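Local coordinates for outer surface protein (Borrelia burgdorferi, PDB 2YN7), which is an outer surface lipoprotein associated with the infectious phenotype of the Lyme disease agent, its precise molecular function not being established, at residues F47-V52 with L111-M116; N79-L84 with S118-Q123; E93-I98 with G181-A186. All blocks are in the same frame, centred on the assembly; numbering follows the deposited sequence.

Contact 1 (F47-V52 with L111-M116); sequences FELLDV and LIRELM
Leu49 and Arg113 bring the two backbones closest, their CA atoms 5.8 Å apart, where the chain after a 3-10 segment that includes Phe47 and Glu48 meets the first turns of helix 109-145. Toward Phe47 the chains part, and its CA lies 8.1 Å from that of Met116. Arg113 extends CG anti to its own N (chi1 -177°) and then bends at chi3, which carries NE to the carbonyl oxygen of Leu49. The resulting N-H...O bond, 2.8 Å from Arg113 NE to Leu49 O, lies in the carbonyl plane and is moderately bent at 148°. Beside it the aliphatic part of the arginine is used as well: Leu50 CD2 rests on Arg113 CG at 3.6 Å. Leu49, directed at the helix, crosses Ile112 at about a right angle, its CD1 3.6 Å from Ile112 CB. Deeper in, the bent Met116 chain brings its methyl CE 3.7 Å from Phe47 CE1, obliquely to the ring, while Leu50 CD1 meets Met116 CB. One arginine thus serves two purposes, its NE satisfying a loop carbonyl and its methylenes extending the leucine surface, so the irregular segment is held to the helix by a single directional bond alongside apolar packing.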
ATOM      1  N   PHE A  47      -1.843  -2.597  14.897  1.00 21.61           N
ATOM      2  CA  PHE A  47      -0.416  -2.752  14.898  1.00 21.23           C
ATOM      3  C   PHE A  47       0.115  -3.768  15.931  1.00 20.99           C
ATOM      4  O   PHE A  47       1.203  -4.202  15.827  1.00 20.60           O
ATOM      5  CB  PHE A  47       0.291  -1.397  15.047  1.00 20.48           C
ATOM      6  CG  PHE A  47       0.080  -0.426  13.911  1.00 21.35           C
ATOM      7  CD1 PHE A  47      -0.098  -0.846  12.616  1.00 20.40           C
ATOM      8  CD2 PHE A  47       0.111   0.923  14.148  1.00 20.53           C
ATOM      9  CE1 PHE A  47      -0.245   0.057  11.606  1.00 21.06           C
ATOM     10  CE2 PHE A  47      -0.045   1.836  13.137  1.00 20.11           C
ATOM     11  CZ  PHE A  47      -0.220   1.406  11.864  1.00 20.24           C
ATOM     12  N   GLU A  48      -0.690  -4.173  16.879  1.00 21.59           N
ATOM     13  CA  GLU A  48      -0.299  -5.244  17.801  1.00 24.02           C
ATOM     14  C   GLU A  48      -0.370  -6.650  17.163  1.00 24.34           C
ATOM     15  O   GLU A  48       0.253  -7.590  17.651  1.00 24.26           O
ATOM     16  CB  GLU A  48      -1.175  -5.190  19.076  1.00 25.85           C
ATOM     17  CG  GLU A  48      -0.446  -5.557  20.373  1.00 30.39           C
ATOM     18  CD  GLU A  48      -1.126  -4.999  21.623  1.00 31.18           C
ATOM     19  OE1 GLU A  48      -2.321  -5.255  21.839  1.00 32.32           O
ATOM     20  OE2 GLU A  48      -0.476  -4.271  22.395  1.00 34.34           O
ATOM     21  N   LEU A  49      -1.112  -6.793  16.064  1.00 24.35           N
ATOM     22  CA  LEU A  49      -1.504  -8.119  15.558  1.00 22.71           C
ATOM     23  C   LEU A  49      -0.575  -8.698  14.488  1.00 22.62           C
ATOM     24  O   LEU A  49      -0.867  -9.760  13.940  1.00 26.08           O
ATOM     25  CB  LEU A  49      -2.960  -8.052  15.029  1.00 21.84           C
ATOM     26  CG  LEU A  49      -4.061  -7.784  16.068  1.00 21.89           C
ATOM     27  CD1 LEU A  49      -5.410  -7.557  15.429  1.00 20.20           C
ATOM     28  CD2 LEU A  49      -4.151  -8.933  17.064  1.00 21.98           C
ATOM     29  N   LEU A  50       0.533  -8.020  14.207  1.00 22.97           N
ATOM     30  CA  LEU A  50       1.449  -8.361  13.108  1.00 22.51           C
ATOM     31  C   LEU A  50       2.849  -7.970  13.507  1.00 22.04           C
ATOM     32  O   LEU A  50       3.007  -7.007  14.241  1.00 20.46           O
ATOM     33  CB  LEU A  50       1.160  -7.486  11.875  1.00 23.38           C
ATOM     34  CG  LEU A  50       0.095  -7.848  10.868  1.00 24.58           C
ATOM     35  CD1 LEU A  50       0.032  -6.793   9.776  1.00 22.95           C
ATOM     36  CD2 LEU A  50       0.419  -9.227  10.287  1.00 24.57           C
ATOM     37  N   ASP A  51       3.847  -8.691  12.988  1.00 20.58           N
ATOM     38  CA  ASP A  51       5.223  -8.215  12.937  1.00 22.42           C
ATOM     39  C   ASP A  51       5.492  -7.615  11.561  1.00 22.63           C
ATOM     40  O   ASP A  51       4.792  -7.889  10.587  1.00 24.24           O
ATOM     41  CB  ASP A  51       6.216  -9.352  13.241  1.00 24.27           C
ATOM     42  CG  ASP A  51       5.901 -10.049  14.585  1.00 25.08           C
ATOM     43  OD1 ASP A  51       5.187  -9.462  15.421  1.00 28.13           O
ATOM     44  OD2 ASP A  51       6.322 -11.190  14.802  1.00 24.42           O
ATOM     45  N   VAL A  52       6.490  -6.769  11.499  1.00 23.09           N
ATOM     46  CA  VAL A  52       6.962  -6.184  10.241  1.00 24.41           C
ATOM     47  C   VAL A  52       6.971  -7.143   9.054  1.00 23.76           C
ATOM     48  O   VAL A  52       7.562  -8.203   9.124  1.00 22.16           O
ATOM     49  CB  VAL A  52       8.342  -5.558  10.457  1.00 23.61           C
ATOM     50  CG1 VAL A  52       8.972  -5.139   9.132  1.00 24.73           C
ATOM     51  CG2 VAL A  52       8.167  -4.358  11.382  1.00 23.50           C
ATOM     52  N   LEU A 111      -9.597 -10.819  11.503  1.00 19.35           N
ATOM     53  CA  LEU A 111     -10.080  -9.851  10.500  1.00 19.27           C
ATOM     54  C   LEU A 111      -9.215  -8.577  10.469  1.00 19.49           C
ATOM     55  O   LEU A 111      -8.720  -8.172   9.400  1.00 21.20           O
ATOM     56  CB  LEU A 111     -11.540  -9.484  10.743  1.00 18.73           C
ATOM     57  CG  LEU A 111     -12.280  -8.668   9.694  1.00 19.65           C
ATOM     58  CD1 LEU A 111     -12.283  -9.298   8.288  1.00 19.82           C
ATOM     59  CD2 LEU A 111     -13.701  -8.414  10.193  1.00 20.82           C
ATOM     60  N   ILE A 112      -8.971  -7.998  11.649  1.00 18.55           N
ATOM     61  CA  ILE A 112      -8.177  -6.813  11.752  1.00 18.17           C
ATOM     62  C   ILE A 112      -6.820  -7.095  11.107  1.00 17.38           C
ATOM     63  O   ILE A 112      -6.387  -6.343  10.238  1.00 17.18           O
ATOM     64  CB  ILE A 112      -7.975  -6.348  13.211  1.00 17.35           C
ATOM     65  CG1 ILE A 112      -9.305  -6.041  13.893  1.00 17.72           C
ATOM     66  CG2 ILE A 112      -7.104  -5.107  13.226  1.00 17.87           C
ATOM     67  CD1 ILE A 112      -9.156  -5.660  15.370  1.00 15.78           C
ATOM     68  N   ARG A 113      -6.167  -8.178  11.534  1.00 17.94           N
ATOM     69  CA  ARG A 113      -4.881  -8.615  10.916  1.00 17.62           C
ATOM     70  C   ARG A 113      -4.983  -8.806   9.380  1.00 17.34           C
ATOM     71  O   ARG A 113      -4.146  -8.334   8.656  1.00 17.33           O
ATOM     72  CB  ARG A 113      -4.346  -9.867  11.580  1.00 16.34           C
ATOM     73  CG  ARG A 113      -2.994 -10.290  11.016  1.00 17.82           C
ATOM     74  CD  ARG A 113      -2.595 -11.678  11.520  1.00 17.00           C
ATOM     75  NE  ARG A 113      -2.545 -11.801  13.002  1.00 17.64           N
ATOM     76  CZ  ARG A 113      -3.434 -12.440  13.764  1.00 16.63           C
ATOM     77  NH1 ARG A 113      -4.517 -13.014  13.243  1.00 17.04           N
ATOM     78  NH2 ARG A 113      -3.252 -12.477  15.079  1.00 16.20           N
ATOM     79  N   GLU A 114      -6.032  -9.471   8.903  1.00 17.87           N
ATOM     80  CA  GLU A 114      -6.276  -9.642   7.472  1.00 17.81           C
ATOM     81  C   GLU A 114      -6.392  -8.267   6.784  1.00 18.10           C
ATOM     82  O   GLU A 114      -5.755  -8.038   5.744  1.00 18.56           O
ATOM     83  CB  GLU A 114      -7.569 -10.445   7.292  1.00 18.15           C
ATOM     84  CG  GLU A 114      -7.737 -11.283   6.031  1.00 20.30           C
ATOM     85  CD  GLU A 114      -6.498 -12.074   5.614  1.00 19.51           C
ATOM     86  OE1 GLU A 114      -5.821 -12.749   6.429  1.00 20.55           O
ATOM     87  OE2 GLU A 114      -6.160 -11.946   4.451  1.00 18.97           O
ATOM     88  N   LEU A 115      -7.142  -7.337   7.396  1.00 16.93           N
ATOM     89  CA  LEU A 115      -7.297  -5.983   6.822  1.00 16.85           C
ATOM     90  C   LEU A 115      -5.956  -5.238   6.730  1.00 16.71           C
ATOM     91  O   LEU A 115      -5.678  -4.593   5.733  1.00 15.94           O
ATOM     92  CB  LEU A 115      -8.304  -5.152   7.617  1.00 15.79           C
ATOM     93  CG  LEU A 115      -9.783  -5.537   7.622  1.00 15.91           C
ATOM     94  CD1 LEU A 115     -10.466  -4.597   8.615  1.00 17.17           C
ATOM     95  CD2 LEU A 115     -10.414  -5.409   6.239  1.00 15.52           C
ATOM     96  N   MET A 116      -5.137  -5.347   7.767  1.00 16.72           N
ATOM     97  CA  MET A 116      -3.856  -4.638   7.786  1.00 18.80           C
ATOM     98  C   MET A 116      -2.837  -5.216   6.823  1.00 17.73           C
ATOM     99  O   MET A 116      -2.041  -4.477   6.259  1.00 16.62           O
ATOM    100  CB  MET A 116      -3.291  -4.600   9.200  1.00 19.96           C
ATOM    101  CG  MET A 116      -4.278  -3.935  10.152  1.00 23.19           C
ATOM    102  SD  MET A 116      -4.304  -2.137   9.950  1.00 28.92           S
ATOM    103  CE  MET A 116      -2.559  -1.867   9.532  1.00 25.12           C
TER

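Contact 2 (N79-L84 with S118-Q123); sequences NKFYAL and SGLGTQ
Gln123 holds CG anti to its backbone N (chi1 -175°) and folds at chi2 (69°), which lays its amide against the last turn of helix 72-84; Leu84 likewise has CG anti to N, and the two side chains lie alongside, running opposite ways. Gln123 CG comes to 3.2 Å from the carbonyl oxygen of Lys80, OE1 lies over Leu84 CA at 3.4 Å, and NE2 touches the methyl of Ala83. None of these is a hydrogen bond. The buried amide is instead satisfied by charged neighbours, OE1 accepting from Arg172 and NE2 donating to Glu127, which also forms a salt bridge with Lys80; these bonds probably fix the amide's rotation. Leu84 CD2 presses onto Gly119, 3.1 Å from its O and 3.4 Å from its CA, a tight fit in the very place a CB would occupy. The next residue, Leu120, reaches back a turn on helix 72-84 to Phe81, CD1 3.7 Å from its CB, while its backbone N faces the edge of the Phe81 ring. Thr122 adds CG2 near Leu84 CD1, its hydroxyl being bonded back to Ser118 O within its own helix. Trp175 of helix 151-186 covers both Leu84 and Thr122. The short helical segments run almost perpendicular, at 87°, with axes 8.7 Å apart. Close approach at a glycine lets helix 72-84 lie across helix 109-145 in the core of this all-helical C-terminal part of BBA66, which falls in the BbCRASP-1 sequence family.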
ATOM      1  N   ASN A  79       4.887   3.816   8.695  1.00 24.47           N
ATOM      2  CA  ASN A  79       4.895   4.948   7.745  1.00 24.07           C
ATOM      3  C   ASN A  79       4.435   4.582   6.316  1.00 22.74           C
ATOM      4  O   ASN A  79       3.934   5.434   5.590  1.00 21.31           O
ATOM      5  CB  ASN A  79       6.234   5.701   7.760  1.00 30.21           C
ATOM      6  CG  ASN A  79       6.298   6.781   8.866  1.00 37.00           C
ATOM      7  OD1 ASN A  79       5.469   7.690   8.913  1.00 38.04           O
ATOM      8  ND2 ASN A  79       7.291   6.680   9.755  1.00 37.26           N
ATOM      9  N   LYS A  80       4.575   3.305   5.935  1.00 22.06           N
ATOM     10  CA  LYS A  80       3.978   2.764   4.708  1.00 21.80           C
ATOM     11  C   LYS A  80       2.482   2.654   4.809  1.00 20.82           C
ATOM     12  O   LYS A  80       1.796   2.862   3.815  1.00 22.19           O
ATOM     13  CB  LYS A  80       4.477   1.362   4.376  1.00 24.79           C
ATOM     14  CG  LYS A  80       5.951   1.122   4.616  1.00 28.00           C
ATOM     15  CD  LYS A  80       6.660   0.960   3.319  1.00 30.10           C
ATOM     16  CE  LYS A  80       8.005   0.324   3.544  1.00 31.87           C
ATOM     17  NZ  LYS A  80       8.903   1.378   2.971  1.00 35.16           N
ATOM     18  N   PHE A  81       1.959   2.283   5.980  1.00 19.61           N
ATOM     19  CA  PHE A  81       0.530   2.298   6.125  1.00 20.15           C
ATOM     20  C   PHE A  81      -0.028   3.722   5.886  1.00 19.88           C
ATOM     21  O   PHE A  81      -1.049   3.885   5.202  1.00 18.57           O
ATOM     22  CB  PHE A  81       0.026   1.655   7.450  1.00 20.11           C
ATOM     23  CG  PHE A  81      -1.450   1.396   7.453  1.00 19.87           C
ATOM     24  CD1 PHE A  81      -1.996   0.357   6.678  1.00 20.73           C
ATOM     25  CD2 PHE A  81      -2.326   2.234   8.170  1.00 21.15           C
ATOM     26  CE1 PHE A  81      -3.382   0.134   6.617  1.00 20.35           C
ATOM     27  CE2 PHE A  81      -3.716   2.009   8.142  1.00 21.61           C
ATOM     28  CZ  PHE A  81      -4.239   0.963   7.347  1.00 22.69           C
ATOM     29  N   TYR A  82       0.648   4.733   6.440  1.00 20.24           N
ATOM     30  CA  TYR A  82       0.195   6.129   6.375  1.00 19.77           C
ATOM     31  C   TYR A  82       0.346   6.653   4.956  1.00 20.67           C
ATOM     32  O   TYR A  82      -0.513   7.375   4.473  1.00 21.45           O
ATOM     33  CB  TYR A  82       0.956   7.026   7.386  1.00 19.17           C
ATOM     34  CG  TYR A  82       1.004   6.490   8.795  1.00 18.06           C
ATOM     35  CD1 TYR A  82      -0.106   5.806   9.358  1.00 19.03           C
ATOM     36  CD2 TYR A  82       2.153   6.620   9.566  1.00 17.14           C
ATOM     37  CE1 TYR A  82      -0.051   5.288  10.665  1.00 18.13           C
ATOM     38  CE2 TYR A  82       2.210   6.145  10.862  1.00 16.67           C
ATOM     39  CZ  TYR A  82       1.120   5.474  11.412  1.00 18.49           C
ATOM     40  OH  TYR A  82       1.199   4.996  12.711  1.00 17.69           O
ATOM     41  N   ALA A  83       1.433   6.277   4.276  1.00 21.62           N
ATOM     42  CA  ALA A  83       1.545   6.495   2.828  1.00 21.13           C
ATOM     43  C   ALA A  83       0.381   5.883   2.031  1.00 23.04           C
ATOM     44  O   ALA A  83      -0.109   6.508   1.060  1.00 22.14           O
ATOM     45  CB  ALA A  83       2.888   5.976   2.288  1.00 20.31           C
ATOM     46  N   LEU A  84      -0.056   4.669   2.415  1.00 23.64           N
ATOM     47  CA  LEU A  84      -1.228   4.039   1.760  1.00 24.29           C
ATOM     48  C   LEU A  84      -2.440   4.983   1.814  1.00 25.22           C
ATOM     49  O   LEU A  84      -3.222   5.037   0.871  1.00 26.86           O
ATOM     50  CB  LEU A  84      -1.574   2.673   2.351  1.00 21.21           C
ATOM     51  CG  LEU A  84      -2.848   1.997   1.836  1.00 20.67           C
ATOM     52  CD1 LEU A  84      -2.828   1.645   0.357  1.00 19.44           C
ATOM     53  CD2 LEU A  84      -3.088   0.750   2.662  1.00 21.02           C
ATOM     54  N   SER A 118      -3.764  -6.681   3.933  1.00 18.33           N
ATOM     55  CA  SER A 118      -4.227  -6.279   2.570  1.00 17.29           C
ATOM     56  C   SER A 118      -3.688  -4.898   2.262  1.00 18.20           C
ATOM     57  O   SER A 118      -3.145  -4.678   1.174  1.00 20.13           O
ATOM     58  CB  SER A 118      -5.747  -6.338   2.413  1.00 17.03           C
ATOM     59  OG  SER A 118      -6.426  -5.342   3.195  1.00 17.34           O
ATOM     60  N   GLY A 119      -3.771  -3.981   3.235  1.00 18.15           N
ATOM     61  CA  GLY A 119      -3.331  -2.597   3.025  1.00 19.55           C
ATOM     62  C   GLY A 119      -1.829  -2.365   3.005  1.00 19.76           C
ATOM     63  O   GLY A 119      -1.269  -1.755   2.081  1.00 21.65           O
ATOM     64  N   LEU A 120      -1.160  -2.844   4.035  1.00 21.59           N
ATOM     65  CA  LEU A 120       0.273  -2.680   4.138  1.00 21.89           C
ATOM     66  C   LEU A 120       0.894  -3.496   3.007  1.00 20.18           C
ATOM     67  O   LEU A 120       1.867  -3.081   2.373  1.00 19.00           O
ATOM     68  CB  LEU A 120       0.689  -3.178   5.510  1.00 24.79           C
ATOM     69  CG  LEU A 120       1.944  -2.770   6.284  1.00 28.11           C
ATOM     70  CD1 LEU A 120       2.037  -1.258   6.369  1.00 28.95           C
ATOM     71  CD2 LEU A 120       1.836  -3.377   7.682  1.00 28.43           C
ATOM     72  N   GLY A 121       0.304  -4.651   2.709  1.00 20.15           N
ATOM     73  CA  GLY A 121       0.781  -5.447   1.572  1.00 19.64           C
ATOM     74  C   GLY A 121       0.606  -4.711   0.256  1.00 20.23           C
ATOM     75  O   GLY A 121       1.484  -4.737  -0.618  1.00 20.12           O
ATOM     76  N   THR A 122      -0.518  -4.021   0.097  1.00 20.37           N
ATOM     77  CA  THR A 122      -0.710  -3.280  -1.130  1.00 20.17           C
ATOM     78  C   THR A 122       0.423  -2.221  -1.318  1.00 22.93           C
ATOM     79  O   THR A 122       0.973  -2.073  -2.435  1.00 22.80           O
ATOM     80  CB  THR A 122      -2.110  -2.628  -1.133  1.00 20.54           C
ATOM     81  OG1 THR A 122      -3.125  -3.642  -1.159  1.00 18.84           O
ATOM     82  CG2 THR A 122      -2.288  -1.704  -2.319  1.00 21.41           C
ATOM     83  N   GLN A 123       0.741  -1.482  -0.241  1.00 21.06           N
ATOM     84  CA  GLN A 123       1.720  -0.399  -0.300  1.00 22.14           C
ATOM     85  C   GLN A 123       3.155  -0.905  -0.528  1.00 22.76           C
ATOM     86  O   GLN A 123       3.926  -0.274  -1.231  1.00 23.30           O
ATOM     87  CB  GLN A 123       1.648   0.516   0.956  1.00 20.02           C
ATOM     88  CG  GLN A 123       2.569   1.751   0.923  1.00 20.10           C
ATOM     89  CD  GLN A 123       2.161   2.808  -0.109  1.00 20.14           C
ATOM     90  OE1 GLN A 123       1.022   2.855  -0.556  1.00 20.24           O
ATOM     91  NE2 GLN A 123       3.095   3.684  -0.466  1.00 20.70           N
TER

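Contact 3 (E93-I98 with G181-A186); sequences EQFGSI and GLIANA
Ile98 and Ile183 have the most surface buried here, with Leu182 next, and they meet where segments 93-98 and 181-186 cross at 68°, their axes 9.6 Å apart. Ile183 spreads its two branches over helix 89-102. CG2, anti to the backbone N, lies against Gln94, 3.7 Å from its CB and 3.4 Å from its OE1, the two side chains crossing at about a right angle. The other branch, with CG1 beside the backbone N (chi1 -77°), takes CD1 to Phe95, 3.9 Å from CB and near the plane of the ring at its edge. Ile98, one turn further on, points back across the interface: its CD1 sits 4.1 Å from Ile183 CG1 and 4.3 Å from Leu182 CG, and its CG1 is 4.1 Å from Ala186 CB at the end of helix 151-186. Leu182, its CD2 oblique to the Phe95 ring, also packs on Ile202 and Tyr206 of helix 195-222, as Ala186 does on Leu198, so a third helix backs the contact. Aliphatic side chains carry most of the contact, with the Phe95 ring beside them and Gln94 at the margin; van der Waals packing and exclusion of water hold the segments, without directional polar bonds.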
ATOM      1  N   GLU A  93      -6.721   8.198  11.353  1.00 22.85           N
ATOM      2  CA  GLU A  93      -7.396   8.172  12.659  1.00 25.27           C
ATOM      3  C   GLU A  93      -8.764   7.519  12.571  1.00 21.62           C
ATOM      4  O   GLU A  93      -9.125   6.731  13.436  1.00 21.02           O
ATOM      5  CB  GLU A  93      -7.513   9.599  13.260  1.00 28.90           C
ATOM      6  CG  GLU A  93      -7.128   9.684  14.743  1.00 33.67           C
ATOM      7  CD  GLU A  93      -8.251   9.232  15.664  1.00 42.65           C
ATOM      8  OE1 GLU A  93      -9.425   9.159  15.194  1.00 43.95           O
ATOM      9  OE2 GLU A  93      -7.967   8.948  16.860  1.00 44.06           O
ATOM     10  N   GLN A  94      -9.517   7.864  11.532  1.00 20.77           N
ATOM     11  CA  GLN A  94     -10.884   7.336  11.348  1.00 20.83           C
ATOM     12  C   GLN A  94     -10.827   5.806  11.106  1.00 21.50           C
ATOM     13  O   GLN A  94     -11.677   5.052  11.603  1.00 21.79           O
ATOM     14  CB  GLN A  94     -11.637   8.094  10.226  1.00 19.25           C
ATOM     15  CG  GLN A  94     -12.105   9.499  10.632  1.00 21.45           C
ATOM     16  CD  GLN A  94     -12.152  10.531   9.478  1.00 20.98           C
ATOM     17  OE1 GLN A  94     -11.952  10.207   8.310  1.00 22.27           O
ATOM     18  NE2 GLN A  94     -12.422  11.765   9.816  1.00 19.08           N
ATOM     19  N   PHE A  95      -9.801   5.360  10.371  1.00 20.65           N
ATOM     20  CA  PHE A  95      -9.578   3.937  10.159  1.00 20.33           C
ATOM     21  C   PHE A  95      -9.102   3.290  11.460  1.00 19.10           C
ATOM     22  O   PHE A  95      -9.596   2.244  11.831  1.00 17.11           O
ATOM     23  CB  PHE A  95      -8.570   3.706   9.011  1.00 21.33           C
ATOM     24  CG  PHE A  95      -8.402   2.266   8.622  1.00 22.13           C
ATOM     25  CD1 PHE A  95      -7.443   1.475   9.240  1.00 23.20           C
ATOM     26  CD2 PHE A  95      -9.210   1.690   7.623  1.00 22.82           C
ATOM     27  CE1 PHE A  95      -7.294   0.140   8.870  1.00 23.94           C
ATOM     28  CE2 PHE A  95      -9.055   0.364   7.257  1.00 22.82           C
ATOM     29  CZ  PHE A  95      -8.104  -0.411   7.888  1.00 22.47           C
ATOM     30  N   GLY A  96      -8.158   3.922  12.156  1.00 18.01           N
ATOM     31  CA  GLY A  96      -7.657   3.377  13.411  1.00 18.02           C
ATOM     32  C   GLY A  96      -8.737   3.144  14.471  1.00 18.51           C
ATOM     33  O   GLY A  96      -8.652   2.203  15.267  1.00 15.92           O
ATOM     34  N   SER A  97      -9.754   4.014  14.462  1.00 19.00           N
ATOM     35  CA  SER A  97     -10.765   4.027  15.482  1.00 18.47           C
ATOM     36  C   SER A  97     -11.749   2.900  15.261  1.00 18.17           C
ATOM     37  O   SER A  97     -12.241   2.331  16.228  1.00 18.55           O
ATOM     38  CB  SER A  97     -11.491   5.386  15.531  1.00 19.40           C
ATOM     39  OG  SER A  97     -12.349   5.504  14.415  1.00 22.96           O
ATOM     40  N   ILE A  98     -12.032   2.575  13.999  1.00 19.97           N
ATOM     41  CA  ILE A  98     -12.790   1.340  13.654  1.00 19.43           C
ATOM     42  C   ILE A  98     -11.995   0.081  14.001  1.00 19.79           C
ATOM     43  O   ILE A  98     -12.582  -0.895  14.489  1.00 22.32           O
ATOM     44  CB  ILE A  98     -13.195   1.322  12.166  1.00 19.54           C
ATOM     45  CG1 ILE A  98     -14.034   2.565  11.872  1.00 18.99           C
ATOM     46  CG2 ILE A  98     -13.912   0.018  11.789  1.00 18.24           C
ATOM     47  CD1 ILE A  98     -13.910   3.071  10.453  1.00 19.00           C
ATOM     48  N   GLY A 181     -15.043   4.082   1.914  1.00 23.27           N
ATOM     49  CA  GLY A 181     -16.398   3.588   2.090  1.00 21.57           C
ATOM     50  C   GLY A 181     -16.679   3.186   3.528  1.00 21.88           C
ATOM     51  O   GLY A 181     -17.705   3.573   4.113  1.00 21.56           O
ATOM     52  N   LEU A 182     -15.763   2.388   4.086  1.00 22.05           N
ATOM     53  CA  LEU A 182     -15.847   1.851   5.458  1.00 20.91           C
ATOM     54  C   LEU A 182     -15.781   2.964   6.524  1.00 21.02           C
ATOM     55  O   LEU A 182     -16.478   2.907   7.552  1.00 21.09           O
ATOM     56  CB  LEU A 182     -14.715   0.816   5.693  1.00 18.97           C
ATOM     57  CG  LEU A 182     -14.450   0.372   7.134  1.00 19.60           C
ATOM     58  CD1 LEU A 182     -15.718  -0.291   7.696  1.00 20.39           C
ATOM     59  CD2 LEU A 182     -13.221  -0.517   7.302  1.00 17.73           C
ATOM     60  N   ILE A 183     -14.927   3.951   6.280  1.00 20.10           N
ATOM     61  CA  ILE A 183     -14.820   5.160   7.125  1.00 20.08           C
ATOM     62  C   ILE A 183     -16.104   6.014   7.112  1.00 19.40           C
ATOM     63  O   ILE A 183     -16.650   6.372   8.172  1.00 20.39           O
ATOM     64  CB  ILE A 183     -13.542   5.953   6.728  1.00 19.85           C
ATOM     65  CG1 ILE A 183     -12.351   5.229   7.350  1.00 19.39           C
ATOM     66  CG2 ILE A 183     -13.580   7.418   7.171  1.00 18.54           C
ATOM     67  CD1 ILE A 183     -11.032   5.676   6.771  1.00 23.16           C
ATOM     68  N   ALA A 184     -16.603   6.301   5.918  1.00 18.39           N
ATOM     69  CA  ALA A 184     -17.844   7.022   5.777  1.00 19.10           C
ATOM     70  C   ALA A 184     -18.982   6.301   6.562  1.00 20.39           C
ATOM     71  O   ALA A 184     -19.846   6.936   7.174  1.00 19.83           O
ATOM     72  CB  ALA A 184     -18.185   7.138   4.297  1.00 19.43           C
ATOM     73  N   ASN A 185     -18.974   4.966   6.577  1.00 20.17           N
ATOM     74  CA  ASN A 185     -20.050   4.236   7.248  1.00 19.67           C
ATOM     75  C   ASN A 185     -19.835   4.117   8.744  1.00 20.37           C
ATOM     76  O   ASN A 185     -20.773   4.335   9.541  1.00 19.83           O
ATOM     77  CB  ASN A 185     -20.263   2.834   6.619  1.00 20.98           C
ATOM     78  CG  ASN A 185     -21.359   2.040   7.314  1.00 21.05           C
ATOM     79  OD1 ASN A 185     -22.473   1.954   6.805  1.00 25.03           O
ATOM     80  ND2 ASN A 185     -21.064   1.487   8.473  1.00 18.17           N
ATOM     81  N   ALA A 186     -18.607   3.762   9.130  1.00 19.32           N
ATOM     82  CA  ALA A 186     -18.375   3.345  10.494  1.00 20.69           C
ATOM     83  C   ALA A 186     -17.532   4.241  11.416  1.00 21.01           C
ATOM     84  O   ALA A 186     -17.544   4.005  12.590  1.00 21.36           O
ATOM     85  CB  ALA A 186     -17.862   1.917  10.531  1.00 19.50           C
TER

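Three aromatic and sulfur-bearing side chains link the three contacts. Met116 belongs to contact 1, yet its CE lies 3.6 Å from Phe81 CE1 of contact 2 and its SD 3.9 Å from Phe95 CE1 of contact 3. Phe81 and Phe95 themselves touch, CZ of the first to CE1 of the second at 3.5 Å, with ring planes about 50° apart. Segment 47-52 also meets contact 2 directly, Phe47 CE2 packing 3.4 Å from Tyr82 OH. Contacts 1 and 2 share helix 109-145, and their centres are about 12 Å apart; the centre of contact 3 is about 16 Å from each. Contact 2 lies nearest the middle of the chain.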